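Local coordinates for protein beta-galactosidase (Bacillus circulans, PDB 4MAD) that probably hydrolyses terminal non-reducing beta-D-galactose residues from beta-D-galactosides, as a retaining glycoside hydrolase of family 35, at residues 22-27 with 31-36; 359-364 with 533-538; 70-75 with 79-84; 252-255 with 260-263; 322-327 with 351-356. All blocks are in the same frame, centred on the assembly; numbering follows the deposited sequence.

Contact 1 of 5, residues 22-27 with 31-36; sequences DSFLLD and IRLLSG
Phe-24 and Ile-31 face each other across a tight chain reversal, their CA atoms 5.6 Å apart and one backbone bond, Ile-31 N to Phe-24 O at 3.3 Å, closing the turn. That carbonyl oxygen takes a second donor, Ser-23 OG, and the two arrive from opposite faces of the carbonyl plane, so the oxygen is gripped from both sides. Among the side chains, Ile-31 CG2 presses against Phe-24 CB at 3.6 Å; with CG1 anti to the backbone N (chi1 -174°), the CG2 branch is the one turned to Phe-24, while the far end of the chain, CD1, runs on to Leu-26 CD2 at 4.2 Å. Leu-33 meets the aromatic ring itself. Its CD1 methyl stands 4.0 Å from the Phe-24 centroid and only 5° off the ring normal, a CH-pi contact over the middle of the face, and the two side chains cross at about a right angle. Outside the pair, Leu-18 of strand 18-20 touches Phe-24, Ile-31 and Leu-33. The small antiparallel sheet 18-20, 24-26, 29-30 thus packs where the chain enters the first barrel strand, 34-38, which lies between strands 62-66 and 281-284.

Contact 2 of 5, residues 359-364 with 533-538; sequences VKFTEH and SEWTKG
The edge of the Phe-361 ring meets the indole of Trp-535, whose CZ2 lies near the phenyl plane at 3.6 Å from Phe-361 CE2. Seen from the indole, the approach is oblique: the planes stand at 79° and the centroid of the phenyl ring is 5.7 Å from that of the six-membered ring. Phe-361 CD2 also reaches Trp-535 CZ2, at 3.8 Å, so one side of the phenyl ring rests against the benzo part of the indole. Both side chains bridge a wide gap, as the CA atoms are 12.8 Å apart. The polar end of Trp-535 is anchored apart from this contact, NE1 donating to Ser-584 O, and His-516 and His-582 each make an edge-to-face pair with the indole. Were Phe-361 replaced by alanine, the CZ2-CH2 side of the indole would probably lose its phenyl neighbour, opening a gap. Leu-575 of strand 569-577 and Val-585 of strand 584-588 touch both rings, placing the pair in the buried interior of the all-beta galactose-binding domain, whose antiparallel sheet includes strands 357-366 and 537-542.

Contact 3 of 5, residues 70-75 with 79-84; sequences NLHEPE and FVFEGI
His-72 and Val-80 are joined by two hydrogen bonds that use the backbone of one and both backbone and imidazole of the other. Val-80 N donates to His-72 O at 2.8 Å, and His-72 ND1 returns a bond of 2.9 Å to Val-80 O. The second is straight, 169° at the hydrogen, with the oxygen in the imidazole plane and the nitrogen nearly along the C=O axis. NE2 is taken up by Tyr-40 OH, so both ring nitrogens are satisfied and the rotation of the imidazole is fixed. Phe-81 CE1 lies over a face of this ring, 3.3 Å from His-72 ND1, the two rings tilted by 17° and displaced so that they overlap little. Glu-73, extended beyond CG, lies alongside Phe-79, its CD 3.6 Å from Phe-79 CE1; the carboxylate's oxygens are held by Trp-69 NE1 and Gly-77 N. Pro-74 CG adds an apolar touch on Val-80 CG2. With ND1 bonded as a donor to a carbonyl, the chemistry is consistent with His-72 helping to hold the loop after helix 69-72 against the helix's end.

Contact 4 of 5, residues 252-255 with 260-263; sequences WFDH and HHTR
Asp-254 reaches across to His-260 and His-261, and its carboxylate takes three hydrogen bonds from them. From CB, CG sits anti to the carbonyl carbon (chi1 -64°), bringing the carboxylate to the other segment. There CG lies 3.7 Å from His-260 ND1. At the tip, OD1 accepts from His-261 N at 3.0 Å and from His-261 ND1 at 2.8 Å, the ring nitrogen coming nearly along the C-O direction. OD2 receives His-260 ND1 at 2.8 Å on its syn lone pair, in a bond of 175°, with the carboxylate and imidazole planes 82° apart. Beyond the acid, Trp-252 turns its edge to the His-261 face, CD1 3.9 Å from His-261 CD2, and a water joins Trp-252 O to His-261 O. An asparagine at Asp-254 would probably leave one of the two histidines without its acceptor and free that ring to turn. Both segments lie in the loop between barrel strand 244-249 and helix 265-276, where Trp-252 lines the 2-(2-methoxyethoxy)ethanol pocket and Asn-300 of strand 299-301 touches Phe-253.

Contact 5 of 5, residues 322-327 with 351-356; sequences SGDVTE and IPKRLF
Two loops that flank helix 327-339 meet here: the one leading into the helix, capped by Thr-326, and the linker that runs from it toward strand 357-366. The touching side chains are Lys-353 on the linker and Ser-322 and Asp-324 on the preceding loop. Lys-353 bends at chi2 (118°) and chi4 (65°), which folds its ammonium back toward its own chain, and NZ donates to Ile-351 O at 2.8 Å. The bend turns CE toward the other loop, where it lies 3.4 Å from Asp-324 OD1 and 3.5 Å from Ser-322 OG. The charged pair itself is long, 3.8 Å between Lys-353 NZ and Asp-324 OD1, so the methylene is nearer to the acid than the ammonium is. The stronger partner of that ammonium is probably Asp-527, with which it also forms a salt bridge. Two acids near one lysine would be expected to stabilise its positive charge. A water accepts from Ile-351 N at 3.0 Å and bonds to Asp-324 OD1, a water-mediated link whose Asp-324 arm is weak. Phe-529 of strand 528-531 touches both Ser-322 and Lys-353. Thr-326 OG1, bonded to Phe-329 N, makes the side-chain N-cap typical of a helix start, and the contact as a whole lies at the junction between the barrel domain and the galactose-binding domain, joining the loop before helix 327-339 and the linker after it.

In the fold
Contacts 1, 3 and 4 lie in the catalytic (beta/alpha)8-barrel part of the chain, whereas contact 2 belongs to the galactose-binding domain and contact 5 to the passage between them. Contact 4 is the one at the pocket near the active site: the side chain of Trp-252 is about 8 Å from those of Glu-247 and Glu-171, the predicted nucleophile and proton donor, and about 4 Å from a bound 2-(2-methoxyethoxy)ethanol, probably from the crystallisation liquor. Contacts 4 and 5 come closest without touching, about 8 Å between nearest atoms. Contacts 5 and 2 adjoin in sequence, residues 351-356 running toward 359-364. Contacts 1 and 2 lie on opposite sides of the chain's centre, 51 Å between their centres.

Contact 1 of 5, residues 22-27 with 31-36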
# COMPACT_ATOMS: atom_id res chain seq x y z
N ASP A 22 -21.89 -13.17 25.80
CA ASP A 22 -21.06 -14.34 25.89
C ASP A 22 -20.62 -14.48 24.45
O ASP A 22 -19.58 -15.01 24.15
CB ASP A 22 -21.93 -15.53 26.22
CG ASP A 22 -21.30 -16.42 27.20
OD1 ASP A 22 -21.48 -16.18 28.39
OD2 ASP A 22 -20.60 -17.35 26.78
N SER A 23 -21.50 -14.04 23.58
CA SER A 23 -21.35 -14.24 22.18
C SER A 23 -21.85 -13.02 21.44
O SER A 23 -22.54 -12.25 22.01
CB SER A 23 -22.11 -15.49 21.82
OG SER A 23 -23.26 -15.16 21.16
N PHE A 24 -21.48 -12.83 20.18
CA PHE A 24 -21.96 -11.69 19.42
C PHE A 24 -23.46 -11.84 19.24
O PHE A 24 -23.93 -12.91 19.09
CB PHE A 24 -21.30 -11.57 18.05
CG PHE A 24 -19.85 -11.19 18.10
CD1 PHE A 24 -19.47 -9.97 18.49
CD2 PHE A 24 -18.89 -12.07 17.76
CE1 PHE A 24 -18.16 -9.61 18.54
CE2 PHE A 24 -17.58 -11.71 17.82
CZ PHE A 24 -17.24 -10.47 18.20
N LEU A 25 -24.14 -10.73 19.23
CA LEU A 25 -25.54 -10.66 18.94
C LEU A 25 -25.81 -9.59 17.94
O LEU A 25 -25.37 -8.49 18.09
CB LEU A 25 -26.35 -10.33 20.18
CG LEU A 25 -25.96 -11.05 21.43
CD1 LEU A 25 -26.29 -10.35 22.70
CD2 LEU A 25 -26.42 -12.40 21.40
N LEU A 26 -26.60 -9.97 16.96
CA LEU A 26 -27.19 -9.08 16.01
C LEU A 26 -28.66 -9.38 15.70
O LEU A 26 -29.01 -10.48 15.37
CB LEU A 26 -26.42 -9.17 14.73
CG LEU A 26 -26.73 -8.20 13.64
CD1 LEU A 26 -26.35 -6.86 13.98
CD2 LEU A 26 -26.09 -8.55 12.42
N ASP A 27 -29.50 -8.38 15.71
CA ASP A 27 -30.86 -8.57 15.24
C ASP A 27 -31.54 -9.71 15.99
O ASP A 27 -32.21 -10.54 15.38
CB ASP A 27 -30.88 -8.93 13.77
CG ASP A 27 -30.72 -7.75 12.86
OD1 ASP A 27 -30.91 -6.62 13.32
OD2 ASP A 27 -30.36 -7.96 11.70
N ILE A 31 -24.73 -14.57 16.36
CA ILE A 31 -24.07 -14.56 15.09
C ILE A 31 -22.60 -14.92 15.27
O ILE A 31 -21.99 -14.58 16.23
CB ILE A 31 -24.15 -13.21 14.44
CG1 ILE A 31 -23.57 -13.25 13.03
CG2 ILE A 31 -23.47 -12.19 15.25
CD1 ILE A 31 -24.12 -12.28 12.14
N ARG A 32 -22.03 -15.60 14.31
CA ARG A 32 -20.60 -15.75 14.27
C ARG A 32 -20.15 -14.88 13.11
O ARG A 32 -20.63 -15.04 12.06
CB ARG A 32 -20.21 -17.19 14.03
CG ARG A 32 -18.77 -17.43 14.16
CD ARG A 32 -18.34 -18.57 13.37
NE ARG A 32 -18.85 -19.83 13.85
CZ ARG A 32 -18.19 -20.68 14.63
NH1 ARG A 32 -16.97 -20.44 15.07
NH2 ARG A 32 -18.77 -21.81 14.96
N LEU A 33 -19.24 -13.95 13.32
CA LEU A 33 -18.77 -13.14 12.22
C LEU A 33 -17.74 -13.90 11.45
O LEU A 33 -16.72 -14.33 11.97
CB LEU A 33 -18.22 -11.79 12.70
CG LEU A 33 -19.24 -11.01 13.49
CD1 LEU A 33 -18.67 -9.93 14.24
CD2 LEU A 33 -20.30 -10.49 12.61
N LEU A 34 -18.04 -14.07 10.18
CA LEU A 34 -17.12 -14.63 9.27
C LEU A 34 -16.87 -13.51 8.28
O LEU A 34 -17.69 -13.32 7.43
CB LEU A 34 -17.76 -15.80 8.54
CG LEU A 34 -18.03 -17.03 9.40
CD1 LEU A 34 -18.66 -18.08 8.60
CD2 LEU A 34 -16.78 -17.53 9.97
N SER A 35 -15.71 -12.88 8.38
CA SER A 35 -15.39 -11.70 7.63
C SER A 35 -14.18 -11.88 6.74
O SER A 35 -13.28 -12.60 7.03
CB SER A 35 -15.20 -10.50 8.58
OG SER A 35 -14.69 -9.37 7.98
N GLY A 36 -14.21 -11.16 5.65
CA GLY A 36 -13.14 -11.18 4.71
C GLY A 36 -12.60 -9.79 4.50
O GLY A 36 -13.30 -8.91 4.27

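Contact 2 of 5, residues 359-364 with 533-538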
# COMPACT_ATOMS: atom_id res chain seq x y z
N VAL A 359 4.49 -5.29 -27.79
CA VAL A 359 4.45 -3.86 -28.11
C VAL A 359 5.85 -3.26 -28.23
O VAL A 359 6.62 -3.29 -27.30
CB VAL A 359 3.73 -3.05 -27.05
CG1 VAL A 359 3.82 -1.60 -27.30
CG2 VAL A 359 2.36 -3.47 -26.90
N LYS A 360 6.19 -2.75 -29.40
CA LYS A 360 7.49 -2.15 -29.63
C LYS A 360 7.57 -0.71 -29.16
O LYS A 360 6.65 0.04 -29.34
CB LYS A 360 7.88 -2.23 -31.09
CG LYS A 360 7.72 -3.57 -31.68
CD LYS A 360 8.31 -3.67 -33.04
CE LYS A 360 7.34 -4.28 -33.99
NZ LYS A 360 6.67 -5.33 -33.27
N PHE A 361 8.70 -0.35 -28.63
CA PHE A 361 8.82 1.01 -28.21
C PHE A 361 9.56 1.75 -29.32
O PHE A 361 10.69 1.55 -29.50
CB PHE A 361 9.56 1.12 -26.88
CG PHE A 361 8.79 0.57 -25.71
CD1 PHE A 361 7.53 0.96 -25.44
CD2 PHE A 361 9.35 -0.33 -24.90
CE1 PHE A 361 6.87 0.44 -24.41
CE2 PHE A 361 8.69 -0.83 -23.87
CZ PHE A 361 7.46 -0.45 -23.62
N THR A 362 8.84 2.60 -30.04
CA THR A 362 9.43 3.34 -31.15
C THR A 362 9.89 4.73 -30.73
O THR A 362 10.71 5.36 -31.40
CB THR A 362 8.45 3.47 -32.33
OG1 THR A 362 7.34 4.30 -31.94
CG2 THR A 362 7.93 2.10 -32.75
N GLU A 363 9.35 5.21 -29.61
CA GLU A 363 9.70 6.54 -29.10
C GLU A 363 10.36 6.46 -27.73
O GLU A 363 10.05 5.58 -26.93
CB GLU A 363 8.45 7.42 -29.03
CG GLU A 363 7.53 7.29 -30.23
CD GLU A 363 6.55 8.45 -30.34
OE1 GLU A 363 6.93 9.49 -30.91
OE2 GLU A 363 5.41 8.31 -29.87
N HIS A 364 11.28 7.38 -27.47
CA HIS A 364 11.97 7.43 -26.22
C HIS A 364 12.29 8.87 -25.73
O HIS A 364 12.47 9.78 -26.50
CB HIS A 364 13.27 6.68 -26.32
CG HIS A 364 13.23 5.47 -27.19
ND1 HIS A 364 12.92 4.23 -26.71
CD2 HIS A 364 13.58 5.29 -28.48
CE1 HIS A 364 13.02 3.35 -27.67
NE2 HIS A 364 13.40 3.97 -28.77
N SER A 533 10.12 -9.07 -17.35
CA SER A 533 11.25 -9.90 -16.97
C SER A 533 12.52 -9.51 -17.71
O SER A 533 13.60 -9.72 -17.22
CB SER A 533 10.98 -11.39 -17.17
OG SER A 533 10.75 -11.71 -18.50
N GLU A 534 12.37 -9.01 -18.93
CA GLU A 534 13.51 -8.54 -19.69
C GLU A 534 14.14 -7.26 -19.14
O GLU A 534 15.28 -7.03 -19.33
CB GLU A 534 13.24 -8.42 -21.19
CG GLU A 534 14.51 -8.20 -21.99
CD GLU A 534 14.33 -7.96 -23.49
OE1 GLU A 534 13.24 -7.65 -23.96
OE2 GLU A 534 15.32 -8.06 -24.19
N TRP A 535 13.33 -6.42 -18.54
CA TRP A 535 13.70 -5.10 -18.09
C TRP A 535 14.34 -5.16 -16.71
O TRP A 535 14.52 -6.21 -16.18
CB TRP A 535 12.49 -4.18 -18.15
CG TRP A 535 12.05 -3.94 -19.58
CD1 TRP A 535 11.35 -4.78 -20.38
CD2 TRP A 535 12.31 -2.78 -20.36
NE1 TRP A 535 11.22 -4.23 -21.59
CE2 TRP A 535 11.76 -2.99 -21.60
CE3 TRP A 535 12.97 -1.59 -20.11
CZ2 TRP A 535 11.83 -2.05 -22.61
CZ3 TRP A 535 13.03 -0.66 -21.11
CH2 TRP A 535 12.49 -0.90 -22.34
N THR A 536 14.71 -4.00 -16.19
CA THR A 536 15.44 -3.98 -14.94
C THR A 536 14.76 -3.34 -13.72
O THR A 536 14.54 -3.99 -12.76
CB THR A 536 16.88 -3.44 -15.14
OG1 THR A 536 17.62 -4.37 -15.91
CG2 THR A 536 17.56 -3.24 -13.84
N LYS A 537 14.45 -2.06 -13.79
CA LYS A 537 13.69 -1.42 -12.77
C LYS A 537 12.96 -0.22 -13.28
O LYS A 537 13.50 0.55 -14.02
CB LYS A 537 14.56 -1.05 -11.61
CG LYS A 537 13.81 -0.55 -10.39
CD LYS A 537 14.68 -0.41 -9.20
CE LYS A 537 13.94 -0.40 -7.90
NZ LYS A 537 12.95 0.61 -7.81
N GLY A 538 11.74 -0.07 -12.83
CA GLY A 538 10.94 1.05 -13.25
C GLY A 538 9.49 1.02 -12.91
O GLY A 538 9.13 0.44 -11.97

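Contact 3 of 5, residues 70-75 with 79-84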
# COMPACT_ATOMS: atom_id res chain seq x y z
N ASN A 70 -4.19 8.80 3.55
CA ASN A 70 -3.39 9.40 2.50
C ASN A 70 -4.15 9.45 1.17
O ASN A 70 -3.97 10.34 0.40
CB ASN A 70 -1.98 8.78 2.36
CG ASN A 70 -1.99 7.26 2.14
OD1 ASN A 70 -2.97 6.67 2.04
ND2 ASN A 70 -0.81 6.67 2.07
N LEU A 71 -5.00 8.47 0.91
CA LEU A 71 -5.80 8.52 -0.28
C LEU A 71 -6.82 9.65 -0.23
O LEU A 71 -6.98 10.35 -1.15
CB LEU A 71 -6.44 7.19 -0.56
CG LEU A 71 -6.79 6.81 -1.99
CD1 LEU A 71 -5.58 6.81 -2.82
CD2 LEU A 71 -7.42 5.45 -2.01
N HIS A 72 -7.50 9.76 0.87
CA HIS A 72 -8.50 10.78 1.12
C HIS A 72 -8.08 12.24 1.35
O HIS A 72 -8.89 13.09 1.15
CB HIS A 72 -9.44 10.33 2.20
CG HIS A 72 -10.06 9.02 1.87
ND1 HIS A 72 -10.84 8.86 0.76
CD2 HIS A 72 -9.95 7.80 2.43
CE1 HIS A 72 -11.22 7.61 0.67
NE2 HIS A 72 -10.70 6.94 1.67
N GLU A 73 -6.89 12.45 1.87
CA GLU A 73 -6.34 13.78 2.11
C GLU A 73 -4.91 13.85 1.62
O GLU A 73 -4.04 13.99 2.39
CB GLU A 73 -6.40 14.17 3.60
CG GLU A 73 -6.44 15.65 3.80
CD GLU A 73 -6.56 16.12 5.23
OE1 GLU A 73 -6.51 17.33 5.39
OE2 GLU A 73 -6.70 15.30 6.13
N PRO A 74 -4.74 13.74 0.33
CA PRO A 74 -3.42 13.71 -0.31
C PRO A 74 -2.63 14.98 -0.07
O PRO A 74 -1.45 14.95 -0.01
CB PRO A 74 -3.73 13.50 -1.77
CG PRO A 74 -5.11 13.92 -1.93
CD PRO A 74 -5.82 13.64 -0.66
N GLU A 75 -3.34 16.08 0.03
CA GLU A 75 -2.77 17.30 0.49
C GLU A 75 -3.66 17.86 1.57
O GLU A 75 -4.84 17.74 1.50
CB GLU A 75 -2.62 18.33 -0.63
CG GLU A 75 -2.04 17.85 -1.89
CD GLU A 75 -0.58 17.58 -1.77
OE1 GLU A 75 0.00 18.12 -0.87
OE2 GLU A 75 -0.08 16.82 -2.55
N PHE A 79 -9.73 17.07 0.01
CA PHE A 79 -10.34 15.81 0.32
C PHE A 79 -10.80 15.09 -0.93
O PHE A 79 -11.36 15.68 -1.76
CB PHE A 79 -11.48 16.03 1.29
CG PHE A 79 -11.02 16.46 2.62
CD1 PHE A 79 -10.50 15.58 3.49
CD2 PHE A 79 -11.06 17.76 2.97
CE1 PHE A 79 -10.08 15.97 4.68
CE2 PHE A 79 -10.62 18.14 4.16
CZ PHE A 79 -10.13 17.25 5.00
N VAL A 80 -10.51 13.81 -1.03
CA VAL A 80 -10.79 13.05 -2.23
C VAL A 80 -11.61 11.79 -1.94
O VAL A 80 -11.19 10.94 -1.23
CB VAL A 80 -9.48 12.62 -2.94
CG1 VAL A 80 -9.76 11.73 -4.06
CG2 VAL A 80 -8.73 13.83 -3.43
N PHE A 81 -12.80 11.72 -2.50
CA PHE A 81 -13.66 10.56 -2.37
C PHE A 81 -14.23 10.03 -3.71
O PHE A 81 -15.28 9.46 -3.74
CB PHE A 81 -14.74 10.73 -1.32
CG PHE A 81 -14.22 10.91 0.06
CD1 PHE A 81 -14.07 9.86 0.90
CD2 PHE A 81 -13.91 12.13 0.52
CE1 PHE A 81 -13.63 10.06 2.13
CE2 PHE A 81 -13.49 12.31 1.73
CZ PHE A 81 -13.35 11.30 2.54
N GLU A 82 -13.45 10.16 -4.77
CA GLU A 82 -13.82 9.87 -6.12
C GLU A 82 -13.07 8.67 -6.64
O GLU A 82 -11.99 8.37 -6.19
CB GLU A 82 -13.50 11.07 -6.98
CG GLU A 82 -14.20 12.37 -6.54
CD GLU A 82 -13.60 13.04 -5.30
OE1 GLU A 82 -12.44 13.36 -5.39
OE2 GLU A 82 -14.29 13.29 -4.29
N GLY A 83 -13.65 7.99 -7.61
CA GLY A 83 -13.00 6.88 -8.22
C GLY A 83 -12.64 5.76 -7.29
O GLY A 83 -13.46 5.31 -6.58
N ILE A 84 -11.40 5.34 -7.31
CA ILE A 84 -10.96 4.24 -6.50
C ILE A 84 -11.06 4.60 -5.02
O ILE A 84 -11.02 3.76 -4.19
CB ILE A 84 -9.54 3.74 -6.85
CG1 ILE A 84 -9.36 2.31 -6.39
CG2 ILE A 84 -8.56 4.52 -6.19
CD1 ILE A 84 -8.13 1.72 -6.84

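Contact 4 of 5, residues 252-255 with 260-263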
# COMPACT_ATOMS: atom_id res chain seq x y z
N TRP A 252 0.46 -14.21 3.08
CA TRP A 252 1.47 -13.24 3.47
C TRP A 252 1.86 -12.40 2.25
O TRP A 252 1.42 -12.65 1.18
CB TRP A 252 2.71 -13.89 4.07
CG TRP A 252 3.48 -13.05 5.02
CD1 TRP A 252 4.72 -12.58 4.86
CD2 TRP A 252 3.07 -12.62 6.31
NE1 TRP A 252 5.12 -11.87 5.95
CE2 TRP A 252 4.12 -11.90 6.87
CE3 TRP A 252 1.91 -12.78 7.04
CZ2 TRP A 252 4.03 -11.34 8.12
CZ3 TRP A 252 1.83 -12.25 8.25
CH2 TRP A 252 2.87 -11.54 8.80
N PHE A 253 2.67 -11.40 2.49
CA PHE A 253 3.07 -10.46 1.46
C PHE A 253 4.56 -10.53 1.17
O PHE A 253 5.28 -11.11 1.91
CB PHE A 253 2.77 -9.04 1.83
CG PHE A 253 3.44 -8.62 3.05
CD1 PHE A 253 4.57 -7.87 3.02
CD2 PHE A 253 2.96 -9.02 4.23
CE1 PHE A 253 5.17 -7.54 4.16
CE2 PHE A 253 3.57 -8.71 5.35
CZ PHE A 253 4.68 -7.96 5.31
N ASP A 254 4.96 -9.93 0.07
CA ASP A 254 6.32 -10.03 -0.42
C ASP A 254 7.03 -8.67 -0.44
O ASP A 254 6.45 -7.68 -0.72
CB ASP A 254 6.33 -10.51 -1.86
CG ASP A 254 5.80 -11.90 -2.03
OD1 ASP A 254 5.78 -12.63 -1.08
OD2 ASP A 254 5.43 -12.22 -3.14
N HIS A 255 8.32 -8.72 -0.14
CA HIS A 255 9.25 -7.63 -0.40
C HIS A 255 10.10 -7.92 -1.65
O HIS A 255 10.37 -9.04 -1.95
CB HIS A 255 10.23 -7.42 0.75
CG HIS A 255 9.62 -7.27 2.11
ND1 HIS A 255 8.80 -6.23 2.45
CD2 HIS A 255 9.79 -7.98 3.24
CE1 HIS A 255 8.47 -6.31 3.72
NE2 HIS A 255 9.09 -7.35 4.23
N HIS A 260 8.35 -15.74 -3.23
CA HIS A 260 6.94 -15.44 -3.10
C HIS A 260 6.37 -16.29 -1.97
O HIS A 260 6.59 -17.46 -1.93
CB HIS A 260 6.27 -15.75 -4.41
CG HIS A 260 4.78 -15.63 -4.42
ND1 HIS A 260 4.12 -14.51 -4.02
CD2 HIS A 260 3.83 -16.49 -4.84
CE1 HIS A 260 2.83 -14.68 -4.17
NE2 HIS A 260 2.62 -15.88 -4.66
N HIS A 261 5.61 -15.67 -1.09
CA HIS A 261 5.00 -16.35 0.02
C HIS A 261 3.70 -16.96 -0.38
O HIS A 261 2.85 -16.31 -0.88
CB HIS A 261 4.74 -15.42 1.18
CG HIS A 261 5.96 -14.84 1.80
ND1 HIS A 261 6.55 -13.70 1.35
CD2 HIS A 261 6.71 -15.25 2.85
CE1 HIS A 261 7.60 -13.42 2.08
NE2 HIS A 261 7.71 -14.34 3.01
N THR A 262 3.59 -18.24 -0.11
CA THR A 262 2.33 -18.95 -0.16
C THR A 262 2.11 -19.91 1.01
O THR A 262 3.05 -20.30 1.66
CB THR A 262 2.16 -19.71 -1.45
OG1 THR A 262 3.10 -20.75 -1.53
CG2 THR A 262 2.32 -18.82 -2.61
N ARG A 263 0.86 -20.20 1.29
CA ARG A 263 0.51 -21.14 2.33
C ARG A 263 -0.60 -22.04 1.82
O ARG A 263 -1.52 -21.55 1.25
CB ARG A 263 0.06 -20.34 3.55
CG ARG A 263 -0.36 -21.15 4.72
CD ARG A 263 -0.60 -20.29 5.91
NE ARG A 263 -1.05 -21.00 7.09
CZ ARG A 263 -1.39 -20.41 8.21
NH1 ARG A 263 -1.32 -19.11 8.31
NH2 ARG A 263 -1.78 -21.13 9.24
O HOH W 1 2.33 -13.58 -1.17

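Contact 5 of 5, residues 322-327 with 351-356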
# COMPACT_ATOMS: atom_id res chain seq x y z
N SER A 322 -5.85 -10.70 -9.53
CA SER A 322 -6.83 -10.34 -10.54
C SER A 322 -8.25 -10.80 -10.28
O SER A 322 -9.10 -10.58 -11.09
CB SER A 322 -6.43 -10.83 -11.90
OG SER A 322 -6.31 -12.19 -11.90
N GLY A 323 -8.48 -11.41 -9.14
CA GLY A 323 -9.79 -11.75 -8.71
C GLY A 323 -10.24 -13.18 -8.94
O GLY A 323 -11.37 -13.44 -8.75
N ASP A 324 -9.37 -14.07 -9.36
CA ASP A 324 -9.75 -15.44 -9.60
C ASP A 324 -9.95 -16.23 -8.32
O ASP A 324 -9.24 -16.07 -7.40
CB ASP A 324 -8.71 -16.17 -10.44
CG ASP A 324 -8.48 -15.53 -11.78
OD1 ASP A 324 -9.34 -14.83 -12.24
OD2 ASP A 324 -7.42 -15.73 -12.34
N VAL A 325 -10.93 -17.11 -8.33
CA VAL A 325 -11.11 -18.00 -7.21
C VAL A 325 -9.97 -18.97 -7.26
O VAL A 325 -9.37 -19.11 -8.27
CB VAL A 325 -12.44 -18.76 -7.20
CG1 VAL A 325 -13.56 -17.84 -7.21
CG2 VAL A 325 -12.52 -19.61 -8.37
N THR A 326 -9.70 -19.62 -6.16
CA THR A 326 -8.52 -20.40 -5.95
C THR A 326 -8.85 -21.69 -5.23
O THR A 326 -9.90 -21.85 -4.77
CB THR A 326 -7.59 -19.67 -5.06
OG1 THR A 326 -8.22 -19.46 -3.81
CG2 THR A 326 -7.16 -18.34 -5.69
N GLU A 327 -7.89 -22.58 -5.08
CA GLU A 327 -8.08 -23.78 -4.30
C GLU A 327 -8.39 -23.44 -2.82
O GLU A 327 -9.21 -24.06 -2.23
CB GLU A 327 -6.87 -24.71 -4.42
CG GLU A 327 -6.87 -25.51 -5.71
CD GLU A 327 -5.57 -26.30 -5.97
OE1 GLU A 327 -4.91 -26.74 -5.04
OE2 GLU A 327 -5.22 -26.44 -7.16
N ILE A 351 -13.86 -13.38 -15.30
CA ILE A 351 -13.46 -12.23 -16.09
C ILE A 351 -12.34 -12.65 -17.03
O ILE A 351 -11.35 -13.12 -16.63
CB ILE A 351 -13.02 -11.08 -15.21
CG1 ILE A 351 -14.21 -10.59 -14.42
CG2 ILE A 351 -12.50 -10.00 -16.00
CD1 ILE A 351 -13.89 -9.70 -13.31
N PRO A 352 -12.55 -12.47 -18.31
CA PRO A 352 -11.60 -12.97 -19.26
C PRO A 352 -10.22 -12.33 -19.13
O PRO A 352 -10.13 -11.20 -18.83
CB PRO A 352 -12.21 -12.59 -20.59
CG PRO A 352 -13.61 -12.53 -20.35
CD PRO A 352 -13.78 -12.03 -18.97
N LYS A 353 -9.20 -13.14 -19.35
CA LYS A 353 -7.82 -12.71 -19.48
C LYS A 353 -7.32 -12.97 -20.91
O LYS A 353 -7.60 -13.97 -21.43
CB LYS A 353 -6.95 -13.44 -18.48
CG LYS A 353 -7.04 -12.84 -17.10
CD LYS A 353 -7.56 -13.74 -16.10
CE LYS A 353 -8.09 -13.02 -14.80
NZ LYS A 353 -9.31 -12.09 -14.94
N ARG A 354 -6.58 -12.04 -21.49
CA ARG A 354 -6.08 -12.16 -22.85
C ARG A 354 -4.61 -11.85 -22.93
O ARG A 354 -4.11 -11.11 -22.13
CB ARG A 354 -6.83 -11.24 -23.78
CG ARG A 354 -8.28 -11.58 -23.89
CD ARG A 354 -8.46 -12.91 -24.54
NE ARG A 354 -9.85 -13.25 -24.78
CZ ARG A 354 -10.53 -14.08 -24.03
NH1 ARG A 354 -9.95 -14.65 -23.03
NH2 ARG A 354 -11.79 -14.31 -24.29
N LEU A 355 -3.91 -12.45 -23.87
CA LEU A 355 -2.59 -11.99 -24.25
C LEU A 355 -2.79 -10.95 -25.32
O LEU A 355 -3.67 -11.08 -26.09
CB LEU A 355 -1.75 -13.05 -24.90
CG LEU A 355 -1.39 -14.39 -24.38
CD1 LEU A 355 -2.43 -15.31 -24.73
CD2 LEU A 355 -0.15 -14.81 -24.97
N PHE A 356 -1.96 -9.95 -25.36
CA PHE A 356 -2.00 -8.99 -26.42
C PHE A 356 -0.71 -8.90 -27.22
O PHE A 356 -0.63 -8.16 -28.13
CB PHE A 356 -2.42 -7.62 -25.92
CG PHE A 356 -3.86 -7.52 -25.53
CD1 PHE A 356 -4.82 -7.23 -26.47
CD2 PHE A 356 -4.25 -7.61 -24.25
CE1 PHE A 356 -6.09 -7.09 -26.11
CE2 PHE A 356 -5.54 -7.47 -23.90
CZ PHE A 356 -6.46 -7.21 -24.82
O HOH W 2 -12.57 -14.13 -12.71